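Local coordinates for protein glutathione S-transferase (Vibrio parahaemolyticus, PDB 7MIQ) that probably catalyses the conjugation of glutathione to electrophilic substrates as a Gtt2-class glutathione S-transferase, at residues R99-Q104 against L139-T144; A109-R114 against E132-R137; T147-S152 against A190-Q195; S152-T157 against V162-G167. All blocks are in the same frame, centred on the assembly; numbering follows the deposited sequence. Where two conformers were deposited one is given.

All four contacts lie in the all-helical C-terminal region of the chain. Interactions 1 and 2 are successive levels of one antiparallel pair, helices 88-114 and 127-151, with centres about 12 Å apart; a weak bond from R137 NH2 to F103 O, 3.2 Å, joins them. Interactions 3 and 4, centres about 9 Å apart, share S152 and fasten the loop after helix 127-151, with R148 NE bonded to I155 O at 2.8 Å. Interaction 4 also meets interaction 1, where V101 CG2 packs on I155 CG2 at 4.0 Å. In this family glutathione binds mainly to the thioredoxin-like N-terminal domain, so these contacts probably belong to the scaffold beside that site.

Interaction 1: residues R99-Q104 against L139-T144; sequences RVVEFQ and LEFLPT
T144 OG1 is hydrogen-bonded to a water at 2.8 Å, and the same water gives a weak bond to Q104 OE1 at 3.4 Å, bridging the two helices beside the F141 ring. The F141 ring reaches from helix 127-151 to V100, V101 and Q104. Its CG stands anti to the backbone N (chi1 174°), which extends the phenyl group across to helix 88-114. There Q104 CB lies over one face, displaced toward the rim, in a CH-pi contact 4.2 Å from the ring centroid, and the Q104 amide is turned 69° from the ring plane. The segments are nearly antiparallel, at 159°, with axes 10.7 Å apart, a spacing that accommodates the F141 ring between two helices of the glutathione S-transferase C-terminal domain. At the far end of the ring, V100 CG1 reaches F141 CE1 at 3.6 Å, while V101 CG2 approaches F141 CZ more loosely at 4.2 Å. Helix 88-114 also faces the dimer partner: V100 packs on V48 and Q104 on N49 of the second subunit.

Interaction 2: residues A109-R114 against E132-R137; sequences AFQAFR and EESKSR
The segments around A112 and S134 run roughly antiparallel, crossing at -143° with axes only 7.6 Å apart, and the CA atoms of A112 and S134 come within 5.0 Å. Small side chains permit this closeness. A112 CB points at the opposite helix and rests on its backbone, 3.6 Å from K135 N, with K135 CB alongside at 3.9 Å. In return S134 CB sits 3.6 Å from A112 N. Helices 88-114 and 127-151, the first long antiparallel pair of the C-terminal bundle, thus meet here almost backbone to backbone. S134 OG, placed anti to its own carbonyl carbon (chi1 -60°), packs against Q111 CB at 3.4 Å, but its hydrogen bond goes back to W130 O in the preceding turn. Q111 meets the other helix chiefly through CB; its chain then bends at chi2 and leads the amide away. K135 likewise contributes its base, its extended chain carrying NZ to L178 O.

Interaction 3: residues T147-S152 against A190-Q195; sequences TRLSES and ARWFEQ. Unlike the reference sequence in segment 147-152: T147 (reference Gln).
R191 starts with CG anti to the backbone N (chi1 -176°), then bends at chi2 (-83°) and chi3 (-54°), folding its guanidinium back to the carbonyl of L149. W192 also has CG anti to N, which sets its indole against the L149 side chain. R191 NH2 donates to L149 O at 2.8 Å, in the carbonyl plane and on a lone pair, and makes a weaker bond to S152 O at 3.2 Å. R191 NE holds a water at 2.8 Å that returns a weak bond to the same L149 carbonyl. NH1, meanwhile, reaches Q195 OE1 one turn along its own helix at 3.0 Å, from above the amide carbonyl plane. The flat group is therefore gripped along its edge, while W192 CB lies 3.7 Å above one face. Next to these polar bonds L149 CD1 touches W192 CB at 3.6 Å, and L149 CD2 makes an off-centre CH-pi contact with the five-membered ring. The contact ties the C-terminal end of helix 127-151 to helix 187-196. R191 NH1 also binds E153 O in the loop after helix 127-151, and W192 rests on I171 of helix 162-177.

Interaction 4: residues S152-T157 against V162-G167; sequences SEYIAT and VVDITG
I155 N donates to D164 OD1 at 3.0 Å in a nearly straight bond (166°), on the syn side of the carboxylate and slightly out of its plane. D164 CG is anti to its carbonyl carbon (chi1 -60°), which swings the group from the helix start toward the loop. Packing is close around this bond. Y154 CB lies 3.3 Å from D164 OD1, which meets the tyrosine ring at its edge, with ring and carboxylate planes 76° apart. Just beyond, I155 CG2 abuts V163 CG1 at 3.6 Å and A156 CB abuts V163 CG2 at 3.7 Å; I155 CD1 lies over the bare CA of G167, 4.0 Å away. On the OD2 side the contact is indirect: a single water donates to D164 OD2 at 2.6 Å and accepts from A156 N at 3.1 Å. The buried carboxylate has further partners, W192 NE1 on OD1 and S161 N on OD2, and these donors would probably stabilise its negative charge. The bond from S161 N to D164 OD2 is one half of a capping box; S161 OG takes V163 N rather than the D164 N of the canonical form. With F160 packed on I165, this is consistent with the N-capping box and hydrophobic staple known at the corresponding helix of glutathione S-transferases, here at the start of helix 162-177.

Interaction 1: residues R99-Q104 against L139-T144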
loop_
_atom_site.group_PDB
_atom_site.type_symbol
_atom_site.label_atom_id
_atom_site.label_comp_id
_atom_site.label_asym_id
_atom_site.label_seq_id
_atom_site.Cartn_x
_atom_site.Cartn_y
_atom_site.Cartn_z
ATOM N N ARG A 99 5.725 1.654 0.347
ATOM C CA ARG A 99 4.562 2.450 -0.030
ATOM C C ARG A 99 4.949 3.607 -0.945
ATOM O O ARG A 99 4.203 3.943 -1.875
ATOM C CB ARG A 99 3.858 2.952 1.230
ATOM C CG ARG A 99 3.169 1.822 1.974
ATOM C CD ARG A 99 2.588 2.225 3.316
ATOM N NE ARG A 99 1.705 1.162 3.785
ATOM C CZ ARG A 99 0.412 1.088 3.494
ATOM N NH1 ARG A 99 -0.203 2.053 2.833
ATOM N NH2 ARG A 99 -0.278 0.014 3.868
ATOM N N VAL A 100 6.106 4.223 -0.704
ATOM C CA VAL A 100 6.576 5.295 -1.581
ATOM C C VAL A 100 6.811 4.762 -2.990
ATOM O O VAL A 100 6.335 5.336 -3.978
ATOM C CB VAL A 100 7.845 5.945 -1.000
ATOM C CG1 VAL A 100 8.496 6.846 -2.028
ATOM C CG2 VAL A 100 7.507 6.733 0.259
ATOM N N VAL A 101 7.535 3.642 -3.105
ATOM C CA VAL A 101 7.804 3.069 -4.424
ATOM C C VAL A 101 6.505 2.624 -5.099
ATOM O O VAL A 101 6.326 2.805 -6.310
ATOM C CB VAL A 101 8.815 1.908 -4.312
ATOM C CG1 VAL A 101 8.899 1.137 -5.622
ATOM C CG2 VAL A 101 10.198 2.429 -3.917
ATOM N N GLU A 102 5.584 2.034 -4.336
ATOM C CA GLU A 102 4.319 1.521 -4.923
ATOM C C GLU A 102 3.438 2.685 -5.400
ATOM O O GLU A 102 3.127 2.706 -6.581
ATOM C CB GLU A 102 3.573 0.615 -3.952
ATOM C CG GLU A 102 4.135 -0.783 -3.885
ATOM C CD GLU A 102 3.443 -1.635 -2.841
ATOM O OE1 GLU A 102 3.322 -1.179 -1.687
ATOM O OE2 GLU A 102 3.028 -2.737 -3.187
ATOM N N PHE A 103 3.088 3.642 -4.536
ATOM C CA PHE A 103 2.245 4.762 -4.969
ATOM C C PHE A 103 2.940 5.628 -6.012
ATOM O O PHE A 103 2.436 5.811 -7.125
ATOM C CB PHE A 103 1.835 5.641 -3.788
ATOM C CG PHE A 103 0.725 6.602 -4.111
ATOM C CD1 PHE A 103 -0.581 6.153 -4.227
ATOM C CD2 PHE A 103 0.986 7.949 -4.305
ATOM C CE1 PHE A 103 -1.606 7.029 -4.527
ATOM C CE2 PHE A 103 -0.035 8.832 -4.605
ATOM C CZ PHE A 103 -1.333 8.371 -4.718
ATOM N N GLN A 104 4.087 6.207 -5.652
ATOM C CA GLN A 104 4.711 7.205 -6.511
ATOM C C GLN A 104 5.400 6.595 -7.724
ATOM O O GLN A 104 5.686 7.318 -8.683
ATOM C CB GLN A 104 5.706 8.042 -5.700
ATOM C CG GLN A 104 5.076 8.702 -4.475
ATOM C CD GLN A 104 6.074 9.469 -3.627
ATOM O OE1 GLN A 104 7.015 10.067 -4.148
ATOM N NE2 GLN A 104 5.872 9.453 -2.310
ATOM N N LEU A 139 8.339 10.025 -14.068
ATOM C CA LEU A 139 9.552 10.796 -14.319
ATOM C C LEU A 139 9.923 11.673 -13.131
ATOM O O LEU A 139 11.113 11.887 -12.870
ATOM C CB LEU A 139 9.379 11.652 -15.578
ATOM C CG LEU A 139 9.164 10.902 -16.895
ATOM C CD1 LEU A 139 8.775 11.865 -18.009
ATOM C CD2 LEU A 139 10.413 10.131 -17.276
ATOM N N GLU A 140 8.932 12.185 -12.401
ATOM C CA GLU A 140 9.229 13.034 -11.251
ATOM C C GLU A 140 9.738 12.227 -10.063
ATOM O O GLU A 140 10.487 12.756 -9.234
ATOM C CB GLU A 140 7.990 13.835 -10.857
ATOM C CG GLU A 140 7.603 14.903 -11.870
ATOM C CD GLU A 140 6.265 15.544 -11.561
ATOM O OE1 GLU A 140 5.580 15.074 -10.628
ATOM O OE2 GLU A 140 5.896 16.517 -12.253
ATOM N N PHE A 141 9.351 10.955 -9.957
ATOM C CA PHE A 141 9.816 10.148 -8.834
ATOM C C PHE A 141 11.227 9.611 -9.051
ATOM O O PHE A 141 11.944 9.368 -8.076
ATOM C CB PHE A 141 8.844 8.995 -8.572
ATOM C CG PHE A 141 9.318 8.033 -7.514
ATOM C CD1 PHE A 141 9.550 8.468 -6.218
ATOM C CD2 PHE A 141 9.524 6.698 -7.814
ATOM C CE1 PHE A 141 9.988 7.590 -5.241
ATOM C CE2 PHE A 141 9.958 5.810 -6.839
ATOM C CZ PHE A 141 10.193 6.258 -5.553
ATOM N N LEU A 142 11.645 9.429 -10.304
ATOM C CA LEU A 142 12.952 8.830 -10.568
ATOM C C LEU A 142 14.123 9.574 -9.930
ATOM O O LEU A 142 15.026 8.897 -9.407
ATOM C CB LEU A 142 13.169 8.696 -12.080
ATOM C CG LEU A 142 12.300 7.685 -12.824
ATOM C CD1 LEU A 142 12.522 7.820 -14.323
ATOM C CD2 LEU A 142 12.596 6.267 -12.357
ATOM N N PRO A 143 14.200 10.914 -9.947
ATOM C CA PRO A 143 15.301 11.570 -9.219
ATOM C C PRO A 143 15.309 11.248 -7.737
ATOM O O PRO A 143 16.384 11.066 -7.150
ATOM C CB PRO A 143 15.048 13.064 -9.471
ATOM C CG PRO A 143 14.269 13.112 -10.726
ATOM C CD PRO A 143 13.409 11.886 -10.726
ATOM N N THR A 144 14.130 11.171 -7.112
ATOM C CA THR A 144 14.060 10.819 -5.697
ATOM C C THR A 144 14.631 9.429 -5.448
ATOM O O THR A 144 15.353 9.210 -4.468
ATOM C CB THR A 144 12.612 10.897 -5.209
ATOM O OG1 THR A 144 12.099 12.213 -5.440
ATOM C CG2 THR A 144 12.526 10.574 -3.726
HETATM O O HOH W 1 9.262 12.342 -5.420
#

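Interaction 2: residues A109-R114 against E132-R137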
loop_
_atom_site.group_PDB
_atom_site.type_symbol
_atom_site.label_atom_id
_atom_site.label_comp_id
_atom_site.label_asym_id
_atom_site.label_seq_id
_atom_site.Cartn_x
_atom_site.Cartn_y
_atom_site.Cartn_z
ATOM N N ALA A 109 3.285 3.812 -12.927
ATOM C CA ALA A 109 3.773 3.148 -14.132
ATOM C C ALA A 109 2.708 2.241 -14.732
ATOM O O ALA A 109 2.549 2.189 -15.957
ATOM C CB ALA A 109 5.042 2.354 -13.820
ATOM N N PHE A 110 1.979 1.511 -13.882
ATOM C CA PHE A 110 0.842 0.720 -14.344
ATOM C C PHE A 110 -0.150 1.588 -15.109
ATOM O O PHE A 110 -0.559 1.252 -16.227
ATOM C CB PHE A 110 0.145 0.055 -13.154
ATOM C CG PHE A 110 0.600 -1.352 -12.872
ATOM C CD1 PHE A 110 0.200 -2.401 -13.684
ATOM C CD2 PHE A 110 1.397 -1.631 -11.772
ATOM C CE1 PHE A 110 0.598 -3.699 -13.417
ATOM C CE2 PHE A 110 1.803 -2.928 -11.502
ATOM C CZ PHE A 110 1.403 -3.963 -12.326
ATOM N N GLN A 111 -0.551 2.714 -14.513
ATOM C CA GLN A 111 -1.572 3.562 -15.121
ATOM C C GLN A 111 -1.102 4.139 -16.450
ATOM O O GLN A 111 -1.879 4.220 -17.407
ATOM C CB GLN A 111 -1.962 4.684 -14.159
ATOM C CG GLN A 111 -2.722 4.209 -12.932
ATOM C CD GLN A 111 -4.044 3.555 -13.286
ATOM O OE1 GLN A 111 -4.711 3.952 -14.243
ATOM N NE2 GLN A 111 -4.427 2.542 -12.518
ATOM N N ALA A 112 0.164 4.555 -16.528
ATOM C CA ALA A 112 0.685 5.071 -17.789
ATOM C C ALA A 112 0.766 3.971 -18.838
ATOM O O ALA A 112 0.518 4.216 -20.026
ATOM C CB ALA A 112 2.056 5.709 -17.571
ATOM N N PHE A 113 1.099 2.751 -18.417
ATOM C CA PHE A 113 1.236 1.644 -19.357
ATOM C C PHE A 113 -0.117 1.236 -19.928
ATOM O O PHE A 113 -0.269 1.084 -21.145
ATOM C CB PHE A 113 1.917 0.462 -18.665
ATOM C CG PHE A 113 2.295 -0.658 -19.595
ATOM C CD1 PHE A 113 3.225 -0.457 -20.603
ATOM C CD2 PHE A 113 1.737 -1.919 -19.446
ATOM C CE1 PHE A 113 3.582 -1.491 -21.455
ATOM C CE2 PHE A 113 2.090 -2.956 -20.294
ATOM C CZ PHE A 113 3.013 -2.743 -21.300
ATOM N N ARG A 114 -1.120 1.067 -19.063
ATOM C CA ARG A 114 -2.429 0.622 -19.525
ATOM C C ARG A 114 -3.184 1.712 -20.278
ATOM O O ARG A 114 -4.096 1.394 -21.048
ATOM C CB ARG A 114 -3.265 0.126 -18.341
ATOM C CG ARG A 114 -3.899 1.234 -17.516
ATOM C CD ARG A 114 -4.521 0.699 -16.232
ATOM N NE ARG A 114 -5.415 -0.429 -16.469
ATOM C CZ ARG A 114 -6.217 -0.952 -15.552
ATOM N NH1 ARG A 114 -6.286 -0.454 -14.328
ATOM N NH2 ARG A 114 -6.972 -2.000 -15.871
ATOM N N GLU A 132 -0.606 10.103 -19.808
ATOM C CA GLU A 132 0.491 11.060 -19.900
ATOM C C GLU A 132 0.773 11.704 -18.549
ATOM O O GLU A 132 1.935 11.936 -18.195
ATOM C CB GLU A 132 0.170 12.128 -20.947
ATOM C CG GLU A 132 1.293 13.126 -21.182
ATOM C CD GLU A 132 2.513 12.496 -21.830
ATOM O OE1 GLU A 132 2.365 11.442 -22.487
ATOM O OE2 GLU A 132 3.621 13.052 -21.679
ATOM N N GLU A 133 -0.278 12.010 -17.786
ATOM C CA GLU A 133 -0.079 12.524 -16.436
ATOM C C GLU A 133 0.587 11.481 -15.549
ATOM O O GLU A 133 1.487 11.804 -14.762
ATOM C CB GLU A 133 -1.418 12.970 -15.844
ATOM C CG GLU A 133 -1.365 13.365 -14.377
ATOM C CD GLU A 133 -0.473 14.565 -14.118
ATOM O OE1 GLU A 133 -0.242 15.354 -15.058
ATOM O OE2 GLU A 133 -0.003 14.716 -12.970
ATOM N N SER A 134 0.170 10.219 -15.676
ATOM C CA SER A 134 0.779 9.153 -14.889
ATOM C C SER A 134 2.247 8.967 -15.254
ATOM O O SER A 134 3.086 8.726 -14.377
ATOM C CB SER A 134 0.004 7.852 -15.086
ATOM O OG SER A 134 -1.343 7.996 -14.665
ATOM N N LYS A 135 2.582 9.088 -16.542
ATOM C CA LYS A 135 3.979 8.961 -16.949
ATOM C C LYS A 135 4.824 10.090 -16.376
ATOM O O LYS A 135 5.962 9.864 -15.949
ATOM C CB LYS A 135 4.086 8.926 -18.473
ATOM C CG LYS A 135 5.515 8.764 -18.977
ATOM C CD LYS A 135 5.558 8.458 -20.464
ATOM C CE LYS A 135 6.982 8.209 -20.931
ATOM N NZ LYS A 135 7.028 7.763 -22.351
ATOM N N SER A 136 4.280 11.312 -16.346
ATOM C CA SER A 136 5.007 12.431 -15.758
ATOM C C SER A 136 5.283 12.205 -14.279
ATOM O O SER A 136 6.315 12.650 -13.763
ATOM C CB SER A 136 4.223 13.731 -15.957
ATOM O OG SER A 136 3.978 13.966 -17.333
ATOM N N ARG A 137 4.381 11.513 -13.579
ATOM C CA ARG A 137 4.626 11.209 -12.174
ATOM C C ARG A 137 5.765 10.207 -12.020
ATOM O O ARG A 137 6.564 10.310 -11.080
ATOM C CB ARG A 137 3.344 10.698 -11.517
ATOM C CG ARG A 137 2.295 11.794 -11.329
ATOM C CD ARG A 137 1.055 11.300 -10.594
ATOM N NE ARG A 137 1.388 10.546 -9.391
ATOM C CZ ARG A 137 1.003 9.298 -9.160
ATOM N NH1 ARG A 137 0.228 8.644 -10.011
ATOM N NH2 ARG A 137 1.399 8.694 -8.042
#

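Interaction 3: residues T147-S152 against A190-Q195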
loop_
_atom_site.group_PDB
_atom_site.type_symbol
_atom_site.label_atom_id
_atom_site.label_comp_id
_atom_site.label_asym_id
_atom_site.label_seq_id
_atom_site.Cartn_x
_atom_site.Cartn_y
_atom_site.Cartn_z
ATOM N N THR A 147 18.523 9.557 -5.959
ATOM C CA THR A 147 19.213 10.164 -4.824
ATOM C C THR A 147 19.261 9.207 -3.641
ATOM O O THR A 147 20.288 9.102 -2.959
ATOM C CB THR A 147 18.540 11.481 -4.436
ATOM O OG1 THR A 147 18.664 12.413 -5.518
ATOM C CG2 THR A 147 19.194 12.074 -3.195
ATOM N N ARG A 148 18.168 8.480 -3.399
ATOM C CA ARG A 148 18.165 7.465 -2.352
ATOM C C ARG A 148 19.244 6.418 -2.601
ATOM O O ARG A 148 19.997 6.056 -1.690
ATOM C CB ARG A 148 16.783 6.812 -2.260
ATOM C CG ARG A 148 16.713 5.631 -1.306
ATOM C CD ARG A 148 17.140 6.019 0.103
ATOM N NE ARG A 148 16.920 4.930 1.047
ATOM C CZ ARG A 148 17.295 4.951 2.319
ATOM N NH1 ARG A 148 17.931 5.990 2.837
ATOM N NH2 ARG A 148 17.028 3.902 3.091
ATOM N N LEU A 149 19.350 5.928 -3.836
ATOM C CA LEU A 149 20.326 4.886 -4.130
ATOM C C LEU A 149 21.754 5.412 -4.229
ATOM O O LEU A 149 22.684 4.609 -4.371
ATOM C CB LEU A 149 19.932 4.145 -5.411
ATOM C CG LEU A 149 18.655 3.314 -5.223
ATOM C CD1 LEU A 149 18.117 2.792 -6.549
ATOM C CD2 LEU A 149 18.909 2.164 -4.253
ATOM N N SER A 150 21.960 6.727 -4.147
ATOM C CA SER A 150 23.311 7.245 -3.977
ATOM C C SER A 150 23.758 7.217 -2.522
ATOM O O SER A 150 24.958 7.330 -2.251
ATOM C CB SER A 150 23.415 8.674 -4.518
ATOM O OG SER A 150 22.767 9.596 -3.661
ATOM N N GLU A 151 22.822 7.067 -1.581
ATOM C CA GLU A 151 23.144 7.031 -0.163
ATOM C C GLU A 151 22.871 5.685 0.495
ATOM O O GLU A 151 23.326 5.467 1.623
ATOM C CB GLU A 151 22.364 8.119 0.593
ATOM C CG GLU A 151 20.875 7.846 0.703
ATOM C CD GLU A 151 20.138 8.889 1.518
ATOM O OE1 GLU A 151 20.740 9.943 1.817
ATOM O OE2 GLU A 151 18.958 8.652 1.862
ATOM N N SER A 152 22.153 4.783 -0.167
ATOM C CA SER A 152 21.821 3.477 0.381
ATOM C C SER A 152 22.071 2.423 -0.687
ATOM O O SER A 152 21.794 2.653 -1.866
ATOM C CB SER A 152 20.354 3.439 0.851
ATOM O OG SER A 152 20.024 2.206 1.469
ATOM N N ALA A 190 20.810 2.717 -11.979
ATOM C CA ALA A 190 21.455 1.749 -12.857
ATOM C C ALA A 190 22.371 0.821 -12.065
ATOM O O ALA A 190 22.320 -0.404 -12.232
ATOM C CB ALA A 190 22.227 2.477 -13.958
ATOM N N ARG A 191 23.209 1.392 -11.194
ATOM C CA ARG A 191 24.067 0.592 -10.317
ATOM C C ARG A 191 23.251 -0.424 -9.529
ATOM O O ARG A 191 23.576 -1.618 -9.500
ATOM C CB ARG A 191 24.829 1.516 -9.358
ATOM C CG ARG A 191 25.849 0.842 -8.427
ATOM C CD ARG A 191 25.234 0.240 -7.148
ATOM N NE ARG A 191 24.441 1.191 -6.376
ATOM C CZ ARG A 191 23.611 0.849 -5.400
ATOM N NH1 ARG A 191 23.432 -0.417 -5.056
ATOM N NH2 ARG A 191 22.937 1.800 -4.755
ATOM N N TRP A 192 22.212 0.051 -8.843
ATOM C CA TRP A 192 21.369 -0.831 -8.043
ATOM C C TRP A 192 20.686 -1.875 -8.916
ATOM O O TRP A 192 20.639 -3.059 -8.560
ATOM C CB TRP A 192 20.348 0.013 -7.274
ATOM C CG TRP A 192 19.120 -0.720 -6.798
ATOM C CD1 TRP A 192 18.967 -1.395 -5.620
ATOM C CD2 TRP A 192 17.866 -0.822 -7.485
ATOM N NE1 TRP A 192 17.698 -1.924 -5.540
ATOM C CE2 TRP A 192 17.003 -1.584 -6.672
ATOM C CE3 TRP A 192 17.392 -0.343 -8.712
ATOM C CZ2 TRP A 192 15.693 -1.886 -7.050
ATOM C CZ3 TRP A 192 16.090 -0.638 -9.084
ATOM C CH2 TRP A 192 15.255 -1.401 -8.255
ATOM N N PHE A 193 20.169 -1.461 -10.075
ATOM C CA PHE A 193 19.477 -2.406 -10.944
ATOM C C PHE A 193 20.432 -3.461 -11.493
ATOM O O PHE A 193 20.075 -4.642 -11.576
ATOM C CB PHE A 193 18.782 -1.667 -12.083
ATOM C CG PHE A 193 17.780 -2.510 -12.823
ATOM C CD1 PHE A 193 18.177 -3.329 -13.868
ATOM C CD2 PHE A 193 16.446 -2.488 -12.466
ATOM C CE1 PHE A 193 17.256 -4.107 -14.546
ATOM C CE2 PHE A 193 15.518 -3.266 -13.142
ATOM C CZ PHE A 193 15.927 -4.077 -14.180
ATOM N N GLU A 194 21.642 -3.055 -11.884
ATOM C CA GLU A 194 22.640 -4.035 -12.305
ATOM C C GLU A 194 22.895 -5.050 -11.197
ATOM O O GLU A 194 23.030 -6.251 -11.459
ATOM C CB GLU A 194 23.936 -3.321 -12.697
ATOM C CG GLU A 194 25.100 -4.246 -13.044
ATOM C CD GLU A 194 25.183 -4.568 -14.529
ATOM O OE1 GLU A 194 24.365 -4.031 -15.310
ATOM O OE2 GLU A 194 26.069 -5.361 -14.918
ATOM N N GLN A 195 22.929 -4.579 -9.951
ATOM C CA GLN A 195 23.180 -5.442 -8.804
ATOM C C GLN A 195 22.014 -6.396 -8.563
ATOM O O GLN A 195 22.201 -7.613 -8.456
ATOM C CB GLN A 195 23.431 -4.557 -7.581
ATOM C CG GLN A 195 24.018 -5.220 -6.367
ATOM C CD GLN A 195 24.475 -4.189 -5.348
ATOM O OE1 GLN A 195 24.745 -3.035 -5.693
ATOM N NE2 GLN A 195 24.555 -4.597 -4.088
HETATM O O HOH W 2 25.121 3.894 -6.525
#

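Interaction 4: residues S152-T157 against V162-G167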
loop_
_atom_site.group_PDB
_atom_site.type_symbol
_atom_site.label_atom_id
_atom_site.label_comp_id
_atom_site.label_asym_id
_atom_site.label_seq_id
_atom_site.Cartn_x
_atom_site.Cartn_y
_atom_site.Cartn_z
ATOM N N SER A 152 22.153 4.783 -0.167
ATOM C CA SER A 152 21.821 3.477 0.381
ATOM C C SER A 152 22.071 2.423 -0.687
ATOM O O SER A 152 21.794 2.653 -1.866
ATOM C CB SER A 152 20.354 3.439 0.851
ATOM O OG SER A 152 20.024 2.206 1.469
ATOM N N GLU A 153 22.608 1.269 -0.280
ATOM C CA GLU A 153 22.880 0.221 -1.260
ATOM C C GLU A 153 21.587 -0.349 -1.831
ATOM O O GLU A 153 21.521 -0.692 -3.018
ATOM C CB GLU A 153 23.734 -0.886 -0.646
ATOM C CG GLU A 153 24.214 -1.886 -1.692
ATOM C CD GLU A 153 25.198 -2.900 -1.154
ATOM O OE1 GLU A 153 25.527 -2.838 0.050
ATOM O OE2 GLU A 153 25.639 -3.765 -1.942
ATOM N N TYR A 154 20.551 -0.458 -1.007
ATOM C CA TYR A 154 19.240 -0.903 -1.448
ATOM C C TYR A 154 18.216 0.172 -1.102
ATOM O O TYR A 154 18.531 1.174 -0.458
ATOM C CB TYR A 154 18.898 -2.264 -0.826
ATOM C CG TYR A 154 19.867 -3.345 -1.274
ATOM C CD1 TYR A 154 19.715 -3.969 -2.503
ATOM C CD2 TYR A 154 20.952 -3.713 -0.483
ATOM C CE1 TYR A 154 20.601 -4.946 -2.929
ATOM C CE2 TYR A 154 21.846 -4.689 -0.901
ATOM C CZ TYR A 154 21.663 -5.301 -2.125
ATOM O OH TYR A 154 22.539 -6.273 -2.553
ATOM N N ILE A 155 16.975 -0.017 -1.557
ATOM C CA ILE A 155 16.011 1.080 -1.496
ATOM C C ILE A 155 15.615 1.380 -0.053
ATOM O O ILE A 155 15.716 2.523 0.409
ATOM C CB ILE A 155 14.780 0.774 -2.365
ATOM C CG1 ILE A 155 15.185 0.668 -3.839
ATOM C CG2 ILE A 155 13.739 1.865 -2.190
ATOM C CD1 ILE A 155 14.030 0.323 -4.766
ATOM N N ALA A 156 15.149 0.365 0.676
ATOM C CA ALA A 156 14.562 0.608 1.992
ATOM C C ALA A 156 15.622 0.715 3.081
ATOM O O ALA A 156 15.490 1.535 3.999
ATOM C CB ALA A 156 13.570 -0.505 2.339
ATOM N N THR A 157 16.650 -0.129 3.015
ATOM C CA THR A 157 17.703 -0.205 4.025
ATOM C C THR A 157 19.023 -0.479 3.309
ATOM O O THR A 157 19.111 -0.414 2.078
ATOM C CB THR A 157 17.412 -1.302 5.061
ATOM O OG1 THR A 157 17.438 -2.578 4.416
ATOM C CG2 THR A 157 16.049 -1.107 5.727
ATOM N N VAL A 162 12.108 -6.773 0.316
ATOM C CA VAL A 162 10.990 -6.885 -0.616
ATOM C C VAL A 162 10.817 -5.606 -1.431
ATOM O O VAL A 162 10.310 -5.644 -2.559
ATOM C CB VAL A 162 9.703 -7.246 0.156
ATOM C CG1 VAL A 162 9.299 -6.106 1.082
ATOM C CG2 VAL A 162 8.571 -7.601 -0.808
ATOM N N VAL A 163 11.234 -4.458 -0.887
ATOM C CA VAL A 163 11.105 -3.206 -1.631
ATOM C C VAL A 163 11.946 -3.241 -2.898
ATOM O O VAL A 163 11.579 -2.643 -3.918
ATOM C CB VAL A 163 11.480 -2.006 -0.739
ATOM C CG1 VAL A 163 11.255 -0.693 -1.488
ATOM C CG2 VAL A 163 10.669 -2.026 0.552
ATOM N N ASP A 164 13.076 -3.946 -2.865
ATOM C CA ASP A 164 13.925 -4.026 -4.047
ATOM C C ASP A 164 13.314 -4.917 -5.120
ATOM O O ASP A 164 13.557 -4.702 -6.314
ATOM C CB ASP A 164 15.313 -4.516 -3.642
ATOM C CG ASP A 164 15.983 -3.581 -2.650
ATOM O OD1 ASP A 164 16.443 -2.499 -3.070
ATOM O OD2 ASP A 164 16.017 -3.911 -1.446
ATOM N N ILE A 165 12.521 -5.917 -4.727
ATOM C CA ILE A 165 11.758 -6.676 -5.717
ATOM C C ILE A 165 10.757 -5.762 -6.407
ATOM O O ILE A 165 10.650 -5.732 -7.640
ATOM C CB ILE A 165 11.053 -7.874 -5.055
ATOM C CG1 ILE A 165 12.069 -8.785 -4.363
ATOM C CG2 ILE A 165 10.242 -8.654 -6.087
ATOM C CD1 ILE A 165 11.434 -9.939 -3.616
ATOM N N THR A 166 10.020 -4.985 -5.611
ATOM C CA THR A 166 9.024 -4.069 -6.156
ATOM C C THR A 166 9.675 -2.970 -6.988
ATOM O O THR A 166 9.153 -2.592 -8.043
ATOM C CB THR A 166 8.203 -3.479 -5.009
ATOM O OG1 THR A 166 7.508 -4.541 -4.341
ATOM C CG2 THR A 166 7.200 -2.456 -5.521
ATOM N N GLY A 167 10.817 -2.447 -6.537
ATOM C CA GLY A 167 11.513 -1.443 -7.328
ATOM C C GLY A 167 11.981 -1.981 -8.667
ATOM O O GLY A 167 11.914 -1.288 -9.687
HETATM O O HOH W 3 15.903 -2.628 0.830
#